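Local coordinates for protein esterase LipW (Mycobacterium marinum, PDB 3QH4) that probably hydrolyses ester substrates, as a mycobacterial esterase of the alpha/beta hydrolase fold, at residues P9-R14 with R209-F214; P17-V22 with P284-G289; T24-F29 with D215-S220; T36-M41 with F96-L101. One frame throughout, in Å; residues are numbered along the deposited sequence. Where two conformers were deposited one is given.

Contact 1: residues P9-R14 with R209-F214; sequences PEAVDR and RATPAF
The carboxylate end of E10 lies over the methyl of A210, with E10 CD 3.5 Å from A210 CB and OE2 equally near. CG stands anti to the carbonyl carbon (chi1 -61°), 3.8 Å from A210 CB, and the extended chain (chi2 176°) takes CD on to the methyl. The backbones are joined directly as well: E10 N donates to A210 O at 2.8 Å. That bond is almost straight at hydrogen (173°), although the donor sits well above the carbonyl plane. A water completes a second link, giving a proton to E10 OE1 at 2.8 Å and accepting one from A210 N at 2.9 Å. In the reverse direction, T211 CA-H points nearly straight at E10 O, a C-H...O contact with a CA to O distance of 3.5 Å. Further along, the two proline rings touch, P9 CB being 3.7 Å from P212 CB. R209 takes part only through its CG, near E10 OE1; its NE bonds to S206 O and stays 5.3 Å from E10 OE1. The contact ties the N-terminal loop to the loop before helix 216-227. Its chemistry implies that the charge of E10 is probably eased by water, since no direct ion pair with R209 forms.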
loop_
_atom_site.group_PDB
_atom_site.type_symbol
_atom_site.label_atom_id
_atom_site.label_comp_id
_atom_site.label_asym_id
_atom_site.label_seq_id
_atom_site.Cartn_x
_atom_site.Cartn_y
_atom_site.Cartn_z
ATOM N N PRO A 9 12.661 20.013 -5.714
ATOM C CA PRO A 9 12.639 18.690 -6.367
ATOM C C PRO A 9 13.292 18.611 -7.732
ATOM O O PRO A 9 13.299 19.606 -8.497
ATOM C CB PRO A 9 11.140 18.389 -6.539
ATOM C CG PRO A 9 10.479 19.762 -6.592
ATOM C CD PRO A 9 11.347 20.678 -5.712
ATOM N N GLU A 10 13.794 17.417 -8.045
ATOM C CA GLU A 10 14.370 17.130 -9.373
ATOM C C GLU A 10 13.367 16.440 -10.251
ATOM O O GLU A 10 12.407 15.813 -9.762
ATOM C CB GLU A 10 15.660 16.285 -9.273
ATOM C CG GLU A 10 16.783 16.985 -8.490
ATOM C CD GLU A 10 18.028 16.116 -8.309
ATOM O OE1 GLU A 10 18.103 15.028 -8.970
ATOM O OE2 GLU A 10 18.901 16.532 -7.513
ATOM N N ALA A 11 13.611 16.541 -11.557
ATOM C CA ALA A 11 12.884 15.811 -12.610
ATOM C C ALA A 11 11.444 16.286 -12.779
ATOM O O ALA A 11 10.610 15.566 -13.329
ATOM C CB ALA A 11 12.900 14.269 -12.354
ATOM N N VAL A 12 11.150 17.507 -12.341
ATOM C CA VAL A 12 9.762 17.984 -12.439
ATOM C C VAL A 12 9.299 18.131 -13.891
ATOM O O VAL A 12 8.098 18.020 -14.171
ATOM C CB VAL A 12 9.509 19.261 -11.603
ATOM C CG1 VAL A 12 9.873 18.990 -10.157
ATOM C CG2 VAL A 12 10.256 20.440 -12.161
ATOM N N ASP A 13 10.242 18.359 -14.800
ATOM C CA ASP A 13 9.932 18.480 -16.222
ATOM C C ASP A 13 9.385 17.169 -16.792
ATOM O O ASP A 13 8.751 17.174 -17.857
ATOM C CB ASP A 13 11.160 18.958 -17.029
ATOM C CG ASP A 13 12.355 17.988 -16.972
ATOM O OD1 ASP A 13 12.716 17.513 -15.876
ATOM O OD2 ASP A 13 12.943 17.721 -18.061
ATOM N N ARG A 14 9.636 16.053 -16.089
ATOM C CA ARG A 14 9.205 14.751 -16.582
ATOM C C ARG A 14 7.814 14.382 -16.086
ATOM O O ARG A 14 7.316 13.298 -16.382
ATOM C CB ARG A 14 10.243 13.686 -16.218
ATOM C CG ARG A 14 11.524 13.915 -17.056
ATOM C CD ARG A 14 12.672 13.048 -16.664
ATOM N NE ARG A 14 12.478 11.639 -17.004
ATOM C CZ ARG A 14 13.280 10.678 -16.537
ATOM N NH1 ARG A 14 14.313 10.991 -15.726
ATOM N NH2 ARG A 14 13.047 9.416 -16.856
ATOM N N ARG A 209 16.930 10.187 -6.947
ATOM C CA ARG A 209 17.407 10.462 -5.616
ATOM C C ARG A 209 16.658 11.643 -5.032
ATOM O O ARG A 209 16.668 11.818 -3.812
ATOM C CB ARG A 209 18.924 10.774 -5.613
ATOM C CG ARG A 209 19.334 11.973 -6.512
ATOM C CD ARG A 209 20.862 12.134 -6.635
ATOM N NE ARG A 209 21.426 11.109 -7.535
ATOM C CZ ARG A 209 22.699 11.069 -7.955
ATOM N NH1 ARG A 209 23.600 11.968 -7.540
ATOM N NH2 ARG A 209 23.067 10.128 -8.807
ATOM N N ALA A 210 16.011 12.459 -5.880
ATOM C CA ALA A 210 15.498 13.766 -5.359
ATOM C C ALA A 210 14.230 14.266 -6.020
ATOM O O ALA A 210 13.933 15.470 -6.054
ATOM C CB ALA A 210 16.616 14.825 -5.415
ATOM N N THR A 211 13.466 13.318 -6.524
ATOM C CA THR A 211 12.139 13.619 -7.038
ATOM C C THR A 211 11.215 14.170 -5.937
ATOM O O THR A 211 11.418 13.909 -4.730
ATOM C CB THR A 211 11.510 12.320 -7.624
ATOM O OG1 THR A 211 11.784 11.206 -6.756
ATOM C CG2 THR A 211 12.096 12.040 -8.997
ATOM N N PRO A 212 10.157 14.901 -6.344
ATOM C CA PRO A 212 9.172 15.329 -5.354
ATOM C C PRO A 212 8.395 14.145 -4.747
ATOM O O PRO A 212 8.387 13.056 -5.323
ATOM C CB PRO A 212 8.222 16.207 -6.165
ATOM C CG PRO A 212 8.282 15.641 -7.574
ATOM C CD PRO A 212 9.695 15.085 -7.736
ATOM N N ALA A 213 7.788 14.389 -3.585
ATOM C CA ALA A 213 6.854 13.469 -2.885
ATOM C C ALA A 213 7.540 12.299 -2.186
ATOM O O ALA A 213 7.364 12.109 -0.979
ATOM C CB ALA A 213 5.697 13.007 -3.806
ATOM N N PHE A 214 8.335 11.539 -2.934
ATOM C CA PHE A 214 9.226 10.548 -2.341
ATOM C C PHE A 214 10.394 10.366 -3.281
ATOM O O PHE A 214 10.269 10.542 -4.501
ATOM C CB PHE A 214 8.540 9.192 -2.098
ATOM C CG PHE A 214 9.018 8.513 -0.824
ATOM C CD1 PHE A 214 8.498 8.899 0.418
ATOM C CD2 PHE A 214 9.994 7.520 -0.879
ATOM C CE1 PHE A 214 8.954 8.279 1.614
ATOM C CE2 PHE A 214 10.458 6.882 0.285
ATOM C CZ PHE A 214 9.958 7.267 1.529
HETATM O O HOH W 1 16.417 12.803 -8.746
#

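Contact 2: residues P17-V22 with P284-G289; sequences PLLRAV and PRACHG
The loop carrying H288, probably the histidine of a Ser-His-Asp triad, packs here against the short helix 17-20, chiefly through L19. This leucine has CG anti to the backbone N (chi1 -177°), and its CD2 does all its touching on the loop. That methyl lies 3.6 Å from C287 N and 3.7 Å from A286 CA, so it rests on the peptide between the two residues; C287 SG flanks it at 3.9 Å. H288 points its CB away from the helix, and its imidazole bonds to D258 and S166, consistent with a charge relay. The outer end is polar. R285 lays its guanidinium obliquely near P17, with NH2 3.5 Å from P17 CD. R20 NH2 stands 4.1 Å from R285 NH2, and the two guanidinium planes are turned 60° apart. A water at the edge of both groups accepts from R20 NH2 at 3.0 Å and, more weakly, from R285 NH2, bridging two cations that would otherwise probably repel. R20 NH2 also donates to L15 O, while R285 NH1 has a long, weak ion pair with D16. The segment 284-289 follows the outermost strand 278-283 and leads into helix 290-293, whose F290 and L293 touch L19, L293 also meeting C287.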
loop_
_atom_site.group_PDB
_atom_site.type_symbol
_atom_site.label_atom_id
_atom_site.label_comp_id
_atom_site.label_asym_id
_atom_site.label_seq_id
_atom_site.Cartn_x
_atom_site.Cartn_y
_atom_site.Cartn_z
ATOM N N PRO A 17 2.065 18.352 -16.494
ATOM C CA PRO A 17 1.923 19.695 -15.900
ATOM C C PRO A 17 0.880 19.765 -14.771
ATOM O O PRO A 17 1.067 20.509 -13.822
ATOM C CB PRO A 17 1.493 20.589 -17.075
ATOM C CG PRO A 17 1.726 19.800 -18.316
ATOM C CD PRO A 17 2.030 18.364 -17.973
ATOM N N LEU A 18 -0.182 18.979 -14.835
ATOM C CA LEU A 18 -1.200 19.045 -13.772
ATOM C C LEU A 18 -0.613 18.519 -12.474
ATOM O O LEU A 18 -0.873 19.041 -11.376
ATOM C CB LEU A 18 -2.457 18.234 -14.144
ATOM C CG LEU A 18 -3.301 18.713 -15.323
ATOM C CD1 LEU A 18 -4.374 17.659 -15.723
ATOM C CD2 LEU A 18 -3.973 20.040 -14.971
ATOM N N LEU A 19 0.193 17.476 -12.592
ATOM C CA LEU A 19 0.821 16.908 -11.427
ATOM C C LEU A 19 1.995 17.742 -10.955
ATOM O O LEU A 19 2.168 17.938 -9.751
ATOM C CB LEU A 19 1.231 15.449 -11.704
ATOM C CG LEU A 19 1.842 14.688 -10.544
ATOM C CD1 LEU A 19 0.855 14.518 -9.398
ATOM C CD2 LEU A 19 2.335 13.311 -11.104
ATOM N N ARG A 20 2.759 18.289 -11.900
ATOM C CA ARG A 20 3.853 19.205 -11.606
ATOM C C ARG A 20 3.420 20.363 -10.711
ATOM O O ARG A 20 4.207 20.828 -9.894
ATOM C CB ARG A 20 4.424 19.773 -12.901
ATOM C CG ARG A 20 5.832 20.360 -12.764
ATOM C CD ARG A 20 6.232 21.049 -14.076
ATOM N NE ARG A 20 6.124 20.111 -15.174
ATOM C CZ ARG A 20 5.803 20.426 -16.430
ATOM N NH1 ARG A 20 5.570 21.698 -16.767
ATOM N NH2 ARG A 20 5.736 19.467 -17.362
ATOM N N ALA A 21 2.185 20.839 -10.884
ATOM C CA ALA A 21 1.697 21.969 -10.115
ATOM C C ALA A 21 1.572 21.688 -8.622
ATOM O O ALA A 21 1.630 22.622 -7.816
ATOM C CB ALA A 21 0.335 22.452 -10.682
ATOM N N VAL A 22 1.408 20.415 -8.251
ATOM C CA VAL A 22 1.243 20.018 -6.833
ATOM C C VAL A 22 2.426 19.243 -6.252
ATOM O O VAL A 22 2.560 19.134 -5.018
ATOM C CB VAL A 22 -0.091 19.217 -6.559
ATOM C CG1 VAL A 22 -1.331 20.100 -6.788
ATOM C CG2 VAL A 22 -0.184 17.913 -7.383
ATOM N N PRO A 284 2.832 6.789 -17.172
ATOM C CA PRO A 284 3.798 7.800 -17.675
ATOM C C PRO A 284 3.621 9.148 -16.941
ATOM O O PRO A 284 2.519 9.451 -16.472
ATOM C CB PRO A 284 3.418 7.911 -19.168
ATOM C CG PRO A 284 1.925 7.645 -19.201
ATOM C CD PRO A 284 1.695 6.591 -18.092
ATOM N N ARG A 285 4.705 9.914 -16.829
ATOM C CA ARG A 285 4.675 11.314 -16.349
ATOM C C ARG A 285 4.088 11.466 -14.928
ATOM O O ARG A 285 3.507 12.489 -14.587
ATOM C CB ARG A 285 3.958 12.210 -17.364
ATOM C CG ARG A 285 4.405 11.994 -18.800
ATOM C CD ARG A 285 3.728 12.988 -19.747
ATOM N NE ARG A 285 4.321 14.311 -19.660
ATOM C CZ ARG A 285 3.719 15.445 -20.035
ATOM N NH1 ARG A 285 2.458 15.451 -20.479
ATOM N NH2 ARG A 285 4.382 16.585 -19.948
ATOM N N ALA A 286 4.287 10.434 -14.101
ATOM C CA ALA A 286 3.735 10.359 -12.763
ATOM C C ALA A 286 4.816 9.982 -11.733
ATOM O O ALA A 286 5.590 9.058 -11.950
ATOM C CB ALA A 286 2.573 9.315 -12.723
ATOM N N CYS A 287 4.823 10.697 -10.610
ATOM C CA CYS A 287 5.742 10.453 -9.479
ATOM C C CYS A 287 5.093 9.588 -8.431
ATOM O O CYS A 287 3.882 9.320 -8.496
ATOM C CB CYS A 287 6.161 11.808 -8.861
ATOM S SG CYS A 287 4.781 12.731 -8.109
ATOM N N HIS A 288 5.875 9.105 -7.460
ATOM C CA HIS A 288 5.269 8.368 -6.351
ATOM C C HIS A 288 4.158 9.179 -5.690
ATOM O O HIS A 288 4.314 10.380 -5.435
ATOM C CB HIS A 288 6.331 8.071 -5.297
ATOM C CG HIS A 288 5.957 6.952 -4.383
ATOM N ND1 HIS A 288 6.005 5.638 -4.782
ATOM C CD2 HIS A 288 5.561 6.943 -3.085
ATOM C CE1 HIS A 288 5.654 4.854 -3.772
ATOM N NE2 HIS A 288 5.397 5.623 -2.724
ATOM N N GLY A 289 3.044 8.526 -5.425
ATOM C CA GLY A 289 1.952 9.136 -4.686
ATOM C C GLY A 289 1.042 9.939 -5.600
ATOM O O GLY A 289 0.228 10.709 -5.095
HETATM O O HOH W 2 5.311 19.289 -20.341
#

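Contact 3: residues T24-F29 with D215-S220; sequences TARIDF and DGEAAS
D215 OD2 is gripped by the NE/NH2 edge of the R26 guanidinium: NE donates at 2.8 Å, while NH2 adds a weak bond to the same oxygen at 3.2 Å. The acid oxygen lies close to the guanidinium plane, yet NE meets it from above the carboxylate plane. R26 reaches this place because its chain bends at chi3 (72°), which turns NE toward the acid. A water bonded to I27 N also donates weakly to OD2. The other oxygen has a separate task: D215 is the N-cap of helix 216-227, and OD1 accepts from A218 N at 2.8 Å, nearly straight (176°). The capping N-H of A218 and the arginine would both be expected to stabilise the negative charge on D215. E217 OE1 joins the network at 3.1 Å from R26 NH2, but E217 has two deposited conformers, so that arm is less certain. Beside the charged network the contact is apolar. A218 CB touches two side chains, 3.6 Å from I27 CG2 and 3.8 Å from F29 CB. The segment 24-29 packs against the start of helix 216-227 just before the chain enters helix 31-56, whose I37 touches I27 and whose I34 touches F29, while H225 of helix 216-227 bonds to F29 O.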
loop_
_atom_site.group_PDB
_atom_site.type_symbol
_atom_site.label_atom_id
_atom_site.label_comp_id
_atom_site.label_asym_id
_atom_site.label_seq_id
_atom_site.Cartn_x
_atom_site.Cartn_y
_atom_site.Cartn_z
ATOM N N THR A 24 5.605 19.789 -5.593
ATOM C CA THR A 24 6.559 20.911 -5.558
ATOM C C THR A 24 7.648 20.784 -4.507
ATOM O O THR A 24 8.535 21.652 -4.404
ATOM C CB THR A 24 5.811 22.210 -5.319
ATOM O OG1 THR A 24 5.050 22.057 -4.119
ATOM C CG2 THR A 24 4.868 22.489 -6.485
ATOM N N ALA A 25 7.600 19.701 -3.733
ATOM C CA ALA A 25 8.597 19.527 -2.658
ATOM C C ALA A 25 9.029 18.094 -2.482
ATOM O O ALA A 25 8.227 17.160 -2.611
ATOM C CB ALA A 25 8.064 20.082 -1.322
ATOM N N ARG A 26 10.324 17.936 -2.190
ATOM C CA ARG A 26 10.842 16.661 -1.701
ATOM C C ARG A 26 10.356 16.428 -0.276
ATOM O O ARG A 26 10.092 17.374 0.483
ATOM C CB ARG A 26 12.369 16.660 -1.689
ATOM C CG ARG A 26 12.993 16.792 -3.081
ATOM C CD ARG A 26 14.506 16.911 -2.967
ATOM N NE ARG A 26 15.093 15.631 -2.572
ATOM C CZ ARG A 26 16.351 15.476 -2.162
ATOM N NH1 ARG A 26 17.145 16.539 -2.022
ATOM N NH2 ARG A 26 16.821 14.272 -1.876
ATOM N N ILE A 27 10.219 15.162 0.090
ATOM C CA ILE A 27 9.992 14.800 1.495
ATOM C C ILE A 27 11.326 14.821 2.225
ATOM O O ILE A 27 12.387 14.662 1.615
ATOM C CB ILE A 27 9.353 13.384 1.611
ATOM C CG1 ILE A 27 8.703 13.164 2.988
ATOM C CG2 ILE A 27 10.355 12.268 1.252
ATOM C CD1 ILE A 27 7.759 11.952 2.988
ATOM N N ASP A 28 11.260 15.004 3.540
ATOM C CA ASP A 28 12.422 14.854 4.405
ATOM C C ASP A 28 12.058 13.675 5.311
ATOM O O ASP A 28 11.087 13.736 6.048
ATOM C CB ASP A 28 12.593 16.154 5.192
ATOM C CG ASP A 28 13.705 16.097 6.221
ATOM O OD1 ASP A 28 14.229 15.006 6.531
ATOM O OD2 ASP A 28 14.048 17.189 6.734
ATOM N N PHE A 29 12.835 12.595 5.245
ATOM C CA PHE A 29 12.434 11.379 5.967
ATOM C C PHE A 29 13.335 11.081 7.153
ATOM O O PHE A 29 13.457 9.937 7.569
ATOM C CB PHE A 29 12.337 10.164 5.023
ATOM C CG PHE A 29 11.172 9.243 5.344
ATOM C CD1 PHE A 29 9.875 9.713 5.264
ATOM C CD2 PHE A 29 11.389 7.903 5.692
ATOM C CE1 PHE A 29 8.778 8.872 5.564
ATOM C CE2 PHE A 29 10.296 7.042 5.987
ATOM C CZ PHE A 29 9.001 7.545 5.899
ATOM N N ASP A 215 11.541 9.997 -2.718
ATOM C CA ASP A 215 12.746 9.912 -3.521
ATOM C C ASP A 215 13.669 8.855 -2.973
ATOM O O ASP A 215 13.350 8.192 -1.959
ATOM C CB ASP A 215 13.420 11.311 -3.676
ATOM C CG ASP A 215 13.912 11.893 -2.354
ATOM O OD1 ASP A 215 14.466 11.118 -1.545
ATOM O OD2 ASP A 215 13.810 13.139 -2.128
ATOM N N GLY A 216 14.789 8.662 -3.678
ATOM C CA GLY A 216 15.733 7.597 -3.377
ATOM C C GLY A 216 16.462 7.809 -2.052
ATOM O O GLY A 216 16.836 6.837 -1.352
ATOM N N GLU A 217 16.709 9.070 -1.723
ATOM C CA GLU A 217 17.347 9.348 -0.439
ATOM C C GLU A 217 16.414 9.010 0.722
ATOM O O GLU A 217 16.842 8.364 1.698
ATOM C CB GLU A 217 17.881 10.771 -0.399
ATOM C CG GLU A 217 18.985 10.911 -1.414
ATOM C CD GLU A 217 19.615 12.282 -1.468
ATOM O OE1 GLU A 217 19.405 13.104 -0.549
ATOM O OE2 GLU A 217 20.344 12.521 -2.453
ATOM N N ALA A 218 15.150 9.402 0.614
ATOM C CA ALA A 218 14.156 9.000 1.609
ATOM C C ALA A 218 14.013 7.477 1.682
ATOM O O ALA A 218 13.794 6.934 2.753
ATOM C CB ALA A 218 12.791 9.649 1.313
ATOM N N ALA A 219 14.134 6.792 0.545
ATOM C CA ALA A 219 13.953 5.344 0.541
ATOM C C ALA A 219 15.061 4.673 1.378
ATOM O O ALA A 219 14.801 3.708 2.128
ATOM C CB ALA A 219 13.912 4.826 -0.893
ATOM N N SER A 220 16.274 5.220 1.293
ATOM C CA SER A 220 17.376 4.709 2.098
ATOM C C SER A 220 17.103 4.879 3.604
ATOM O O SER A 220 17.263 3.913 4.392
ATOM C CB SER A 220 18.693 5.369 1.724
ATOM O OG SER A 220 19.695 4.933 2.631
HETATM O O HOH W 3 19.657 15.843 -0.194
HETATM O O HOH W 4 11.063 13.358 -2.092
HETATM O O HOH W 5 14.471 13.057 0.850
#

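Contact 4: residues T36-M41 with F96-L101; sequences TIRESM and FALGNL
The guanidinium of R38 meets A97 O with its edge, the oxygen lying in the plane of the group, and both donors on that edge grip this one atom. NE gives a bond of 2.9 Å, arriving almost in line with the carbonyl, at a C=O...N angle of 174°. NH2 supplies the second, 3.0 Å long, and falls in the carbonyl plane on a lone pair. The chain is extended from CG to NE, which brings the head from helix to loop, and NH1 forms a salt bridge with E129. Together these partners fix the rotation of the flat group. L98 CD2 touches the aliphatic part of R38, 3.7 Å from R38 CG, the two side chains meeting at a slant. L98 CD1 is 3.8 Å from I37 CG2, these side chains crossing at about a right angle. The segment 96-101 belongs to the loop between strand 85-91 and helix 105-115, where esterases of this family carry the HGGG-type oxyanion-hole motif; the sequence just upstream, HAGG, is consistent with that. If so, helix 31-56 packs on the chain just after the motif. One turn on from I37, M41 extends from CG (chi1 177°), and its CE reaches G99 CA at 3.8 Å. At G99, phi 103° would bring a side chain too close to L98 O, consistent with glycine. I34 touches A97 and L98 as well.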
loop_
_atom_site.group_PDB
_atom_site.type_symbol
_atom_site.label_atom_id
_atom_site.label_comp_id
_atom_site.label_asym_id
_atom_site.label_seq_id
_atom_site.Cartn_x
_atom_site.Cartn_y
_atom_site.Cartn_z
ATOM N N THR A 36 6.999 15.679 12.607
ATOM C CA THR A 36 6.305 16.878 12.176
ATOM C C THR A 36 5.302 16.549 11.067
ATOM O O THR A 36 4.204 17.115 11.015
ATOM C CB THR A 36 7.320 17.948 11.696
ATOM O OG1 THR A 36 8.245 18.211 12.756
ATOM C CG2 THR A 36 6.614 19.248 11.370
ATOM N N ILE A 37 5.690 15.644 10.171
ATOM C CA ILE A 37 4.805 15.251 9.067
ATOM C C ILE A 37 3.551 14.574 9.627
ATOM O O ILE A 37 2.441 14.868 9.179
ATOM C CB ILE A 37 5.498 14.327 8.037
ATOM C CG1 ILE A 37 6.668 15.027 7.362
ATOM C CG2 ILE A 37 4.492 13.834 6.962
ATOM C CD1 ILE A 37 7.567 14.075 6.579
ATOM N N ARG A 38 3.722 13.690 10.609
ATOM C CA ARG A 38 2.565 12.971 11.172
ATOM C C ARG A 38 1.469 13.949 11.573
ATOM O O ARG A 38 0.300 13.757 11.264
ATOM C CB ARG A 38 2.960 12.167 12.403
ATOM C CG ARG A 38 3.840 10.970 12.071
ATOM C CD ARG A 38 4.181 10.200 13.317
ATOM N NE ARG A 38 4.944 8.980 13.010
ATOM C CZ ARG A 38 5.723 8.365 13.902
ATOM N NH1 ARG A 38 5.822 8.836 15.153
ATOM N NH2 ARG A 38 6.390 7.282 13.565
ATOM N N GLU A 39 1.868 15.009 12.264
ATOM C CA GLU A 39 0.894 15.961 12.799
ATOM C C GLU A 39 0.120 16.672 11.695
ATOM O O GLU A 39 -1.107 16.747 11.740
ATOM C CB GLU A 39 1.597 16.973 13.695
ATOM C CG GLU A 39 2.206 16.339 14.973
ATOM C CD GLU A 39 1.178 15.540 15.793
ATOM O OE1 GLU A 39 0.104 16.112 16.119
ATOM O OE2 GLU A 39 1.439 14.338 16.090
ATOM N N SER A 40 0.836 17.187 10.701
ATOM C CA SER A 40 0.199 17.968 9.642
ATOM C C SER A 40 -0.621 17.070 8.683
ATOM O O SER A 40 -1.774 17.387 8.320
ATOM C CB SER A 40 1.247 18.804 8.901
ATOM O OG SER A 40 2.309 17.984 8.431
ATOM N N MET A 41 -0.036 15.942 8.304
ATOM C CA MET A 41 -0.674 14.997 7.381
ATOM C C MET A 41 -1.941 14.418 8.016
ATOM O O MET A 41 -2.994 14.335 7.367
ATOM C CB MET A 41 0.321 13.883 7.017
ATOM C CG MET A 41 -0.228 12.791 6.131
ATOM S SD MET A 41 1.120 11.581 5.938
ATOM C CE MET A 41 0.122 10.168 5.741
ATOM N N PHE A 96 6.434 3.110 6.146
ATOM C CA PHE A 96 6.462 2.378 7.446
ATOM C C PHE A 96 6.432 3.279 8.681
ATOM O O PHE A 96 6.293 2.748 9.790
ATOM C CB PHE A 96 7.660 1.400 7.607
ATOM C CG PHE A 96 7.858 0.508 6.445
ATOM C CD1 PHE A 96 7.038 -0.599 6.262
ATOM C CD2 PHE A 96 8.859 0.791 5.514
ATOM C CE1 PHE A 96 7.214 -1.440 5.142
ATOM C CE2 PHE A 96 9.057 -0.048 4.415
ATOM C CZ PHE A 96 8.218 -1.159 4.218
ATOM N N ALA A 97 6.565 4.590 8.474
ATOM C CA ALA A 97 6.697 5.558 9.580
ATOM C C ALA A 97 5.542 6.552 9.723
ATOM O O ALA A 97 5.428 7.236 10.768
ATOM C CB ALA A 97 7.992 6.325 9.412
ATOM N N LEU A 98 4.733 6.708 8.674
ATOM C CA LEU A 98 3.656 7.715 8.684
ATOM C C LEU A 98 2.296 7.080 8.486
ATOM O O LEU A 98 2.193 5.964 7.947
ATOM C CB LEU A 98 3.843 8.730 7.547
ATOM C CG LEU A 98 5.181 9.434 7.437
ATOM C CD1 LEU A 98 5.273 10.248 6.148
ATOM C CD2 LEU A 98 5.279 10.311 8.672
ATOM N N GLY A 99 1.250 7.808 8.890
ATOM C CA GLY A 99 -0.103 7.468 8.466
ATOM C C GLY A 99 -0.967 6.769 9.496
ATOM O O GLY A 99 -0.524 6.447 10.596
ATOM N N ASN A 100 -2.218 6.559 9.108
ATOM C CA ASN A 100 -3.257 5.966 9.953
ATOM C C ASN A 100 -4.435 5.615 9.021
ATOM O O ASN A 100 -4.243 5.528 7.801
ATOM C CB ASN A 100 -3.660 6.958 11.071
ATOM C CG ASN A 100 -4.254 8.286 10.515
ATOM O OD1 ASN A 100 -4.596 8.390 9.329
ATOM N ND2 ASN A 100 -4.365 9.297 11.379
ATOM N N LEU A 101 -5.636 5.420 9.563
ATOM C CA LEU A 101 -6.789 5.010 8.750
ATOM C C LEU A 101 -7.277 6.067 7.746
ATOM O O LEU A 101 -8.013 5.741 6.813
ATOM C CB LEU A 101 -7.941 4.549 9.661
ATOM C CG LEU A 101 -7.579 3.333 10.534
ATOM C CD1 LEU A 101 -8.736 3.035 11.526
ATOM C CD2 LEU A 101 -7.219 2.099 9.654
#

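All four contacts are partly buried. Contacts 1 and 2 lie outermost, about 21 and 19 Å from the chain's centre to theirs, and include exposed residues; contact 4 is nearest, at about 14 Å, and none of its touching residues is exposed. Contacts 1 to 3 all pin the N-terminal chain. Contacts 1 and 3 adjoin through the continuous run 209-220, and A213 N probably bonds to A25 O. V12 O probably accepts from R20 NE, linking contacts 1 and 2. F29 carries contact 3 into contact 4. Contact 1 relies on backbone and water, contact 2 on leucine packing beside two arginines, contact 3 on a buried aspartate paired with arginine, and contact 4 on an arginine gripping a carbonyl beside I37, M41 and L98.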